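Local coordinates for protein tRNA delta(2)-isopentenylpyrophosphate transferase (Bacillus halodurans, PDB 3EXA) that probably transfers a dimethylallyl group from dimethylallyl diphosphate to adenine 37 of tRNAs that read codons beginning with uridine, at residues Glu30-Asp35 / Pro95-Gly100. Sequence-based numbering, arbitrary orientation.
Sequences EVISGD and PFLVGG
Pro95 lies beside Glu30 where two neighbouring parallel strands of the P-loop NTPase sheet pair. Proline costs this pairing nothing, since Phe96 and Val98 make the bonds to strand 30-33, while the backbone of Pro95 bonds to Val6 of strand 4-9. Phe96 N donates to Glu30 O (2.8 Å), and Phe96 O receives Ile32 N. On the face of Val31, the Phe96 ring swings away from strand 30-33 toward Leu23 and Ala24 of helix 16-25, leaving CB against Glu30 O (3.3 Å). Leu97 turns to the other face, under helix 74-90; chi1 (-175°) sets CG anti to the backbone N, and chi2 (60°) then brings CD1 to 4.2 Å from Ile32 CG2, branched aliphatic chains filling the layer between sheet and helix. Val98 returns to the first face, where its CG2 meets Val31 CG1 at 3.5 Å, two compact beta-branched residues suited to extended backbone. Val98 N donates to Ile32 O (3.1 Å), and Val98 O accepts Gly34 N, the last rung. Beyond, near the predicted ATP-binding loop, Gly99 lies close to Lys16 at positive phi (64°), a strain glycine escapes. Thr101, like Asp35, probably contacts tRNA. At Gly100 only glycine fits: a CB would strike Gly34 O, already 2.9 Å from Gly100 CA.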
ATOM      1  N   GLU A  30      13.363  27.045  23.411  1.00 15.04           N
ATOM      2  CA  GLU A  30      12.064  27.352  22.818  1.00 20.17           C
ATOM      3  C   GLU A  30      11.160  26.154  23.061  1.00 22.63           C
ATOM      4  O   GLU A  30      11.649  25.031  23.166  1.00 28.64           O
ATOM      5  CB  GLU A  30      12.196  27.608  21.322  1.00 19.10           C
ATOM      6  CG  GLU A  30      13.278  28.599  20.975  1.00 23.84           C
ATOM      7  CD  GLU A  30      13.120  29.150  19.574  1.00 27.81           C
ATOM      8  OE1 GLU A  30      12.578  28.438  18.705  1.00 29.51           O
ATOM      9  OE2 GLU A  30      13.540  30.300  19.337  1.00 31.61           O
ATOM     10  N   VAL A  31       9.850  26.364  23.152  1.00 14.54           N
ATOM     11  CA  VAL A  31       8.970  25.229  23.416  1.00  6.99           C
ATOM     12  C   VAL A  31       8.184  24.728  22.230  1.00 11.69           C
ATOM     13  O   VAL A  31       7.567  25.503  21.500  1.00 16.33           O
ATOM     14  CB  VAL A  31       7.932  25.520  24.530  1.00 10.39           C
ATOM     15  CG1 VAL A  31       7.069  24.280  24.752  1.00  4.58           C
ATOM     16  CG2 VAL A  31       8.618  25.928  25.821  1.00  1.00           C
ATOM     17  N   ILE A  32       8.202  23.419  22.037  1.00  8.83           N
ATOM     18  CA  ILE A  32       7.422  22.826  20.968  1.00  9.57           C
ATOM     19  C   ILE A  32       6.280  22.123  21.680  1.00 19.18           C
ATOM     20  O   ILE A  32       6.508  21.190  22.460  1.00 17.53           O
ATOM     21  CB  ILE A  32       8.199  21.786  20.179  1.00 20.45           C
ATOM     22  CG1 ILE A  32       9.487  22.403  19.628  1.00 19.84           C
ATOM     23  CG2 ILE A  32       7.318  21.264  19.053  1.00 20.29           C
ATOM     24  CD1 ILE A  32      10.346  21.414  18.876  1.00 19.65           C
ATOM     25  N   SER A  33       5.056  22.580  21.420  1.00 15.84           N
ATOM     26  CA  SER A  33       3.865  22.017  22.040  1.00 20.34           C
ATOM     27  C   SER A  33       3.622  20.608  21.539  1.00 24.56           C
ATOM     28  O   SER A  33       3.511  20.382  20.336  1.00 17.86           O
ATOM     29  CB  SER A  33       2.639  22.878  21.733  1.00 18.64           C
ATOM     30  OG  SER A  33       1.465  22.275  22.270  1.00 22.34           O
ATOM     31  N   GLY A  34       3.546  19.658  22.464  1.00 25.87           N
ATOM     32  CA  GLY A  34       3.312  18.282  22.065  1.00 24.85           C
ATOM     33  C   GLY A  34       1.850  17.890  22.167  1.00 26.70           C
ATOM     34  O   GLY A  34       1.489  16.759  21.851  1.00 34.63           O
ATOM     35  N   ASP A  35       1.008  18.826  22.596  1.00 28.05           N
ATOM     36  CA  ASP A  35      -0.423  18.575  22.761  1.00 24.42           C
ATOM     37  C   ASP A  35      -1.204  18.827  21.468  1.00 22.03           C
ATOM     38  O   ASP A  35      -1.482  19.966  21.103  1.00 26.41           O
ATOM     39  CB  ASP A  35      -0.950  19.450  23.905  1.00 26.88           C
ATOM     40  CG  ASP A  35      -2.437  19.300  24.125  1.00 25.97           C
ATOM     41  OD1 ASP A  35      -2.904  19.670  25.221  1.00 31.01           O
ATOM     42  OD2 ASP A  35      -3.140  18.823  23.214  1.00 25.24           O
ATOM     43  N   PRO A  95      15.710  23.144  22.212  1.00 17.70           N
ATOM     44  CA  PRO A  95      14.319  22.760  21.963  1.00 19.98           C
ATOM     45  C   PRO A  95      13.684  21.949  23.088  1.00 18.27           C
ATOM     46  O   PRO A  95      14.262  20.980  23.585  1.00 14.23           O
ATOM     47  CB  PRO A  95      14.413  21.967  20.664  1.00 23.02           C
ATOM     48  CG  PRO A  95      15.717  21.272  20.823  1.00 20.84           C
ATOM     49  CD  PRO A  95      16.617  22.385  21.336  1.00 15.39           C
ATOM     50  N   PHE A  96      12.478  22.363  23.464  1.00 17.51           N
ATOM     51  CA  PHE A  96      11.692  21.743  24.528  1.00 15.38           C
ATOM     52  C   PHE A  96      10.377  21.146  23.987  1.00 17.17           C
ATOM     53  O   PHE A  96       9.557  21.859  23.405  1.00 13.17           O
ATOM     54  CB  PHE A  96      11.358  22.806  25.593  1.00 23.10           C
ATOM     55  CG  PHE A  96      12.415  22.982  26.661  1.00 21.11           C
ATOM     56  CD1 PHE A  96      12.301  22.318  27.884  1.00 25.59           C
ATOM     57  CD2 PHE A  96      13.504  23.823  26.457  1.00 18.77           C
ATOM     58  CE1 PHE A  96      13.260  22.484  28.893  1.00 24.20           C
ATOM     59  CE2 PHE A  96      14.467  23.995  27.459  1.00 25.43           C
ATOM     60  CZ  PHE A  96      14.341  23.323  28.683  1.00 19.70           C
ATOM     61  N   LEU A  97      10.190  19.843  24.170  1.00 14.11           N
ATOM     62  CA  LEU A  97       8.967  19.174  23.748  1.00 14.07           C
ATOM     63  C   LEU A  97       8.164  19.012  25.032  1.00 19.40           C
ATOM     64  O   LEU A  97       8.518  18.200  25.905  1.00 13.12           O
ATOM     65  CB  LEU A  97       9.268  17.804  23.129  1.00 17.55           C
ATOM     66  CG  LEU A  97       8.091  17.013  22.533  1.00 11.86           C
ATOM     67  CD1 LEU A  97       7.444  17.792  21.413  1.00  7.35           C
ATOM     68  CD2 LEU A  97       8.588  15.689  22.011  1.00 22.65           C
ATOM     69  N   VAL A  98       7.090  19.796  25.136  1.00 17.40           N
ATOM     70  CA  VAL A  98       6.233  19.824  26.326  1.00 24.20           C
ATOM     71  C   VAL A  98       4.808  19.313  26.162  1.00 23.15           C
ATOM     72  O   VAL A  98       4.140  19.603  25.169  1.00 28.91           O
ATOM     73  CB  VAL A  98       6.152  21.269  26.911  1.00 15.10           C
ATOM     74  CG1 VAL A  98       5.307  21.281  28.189  1.00 13.48           C
ATOM     75  CG2 VAL A  98       7.539  21.775  27.210  1.00 10.01           C
ATOM     76  N   GLY A  99       4.363  18.558  27.165  1.00 27.93           N
ATOM     77  CA  GLY A  99       3.023  18.006  27.183  1.00 32.87           C
ATOM     78  C   GLY A  99       2.790  17.033  26.058  1.00 40.47           C
ATOM     79  O   GLY A  99       3.743  16.480  25.507  1.00 41.87           O
ATOM     80  N   GLY A 100       1.516  16.820  25.724  1.00 44.88           N
ATOM     81  CA  GLY A 100       1.157  15.918  24.639  1.00 43.71           C
ATOM     82  C   GLY A 100       0.910  14.474  25.034  1.00 41.24           C
ATOM     83  O   GLY A 100       1.137  14.079  26.176  1.00 43.65           O
TER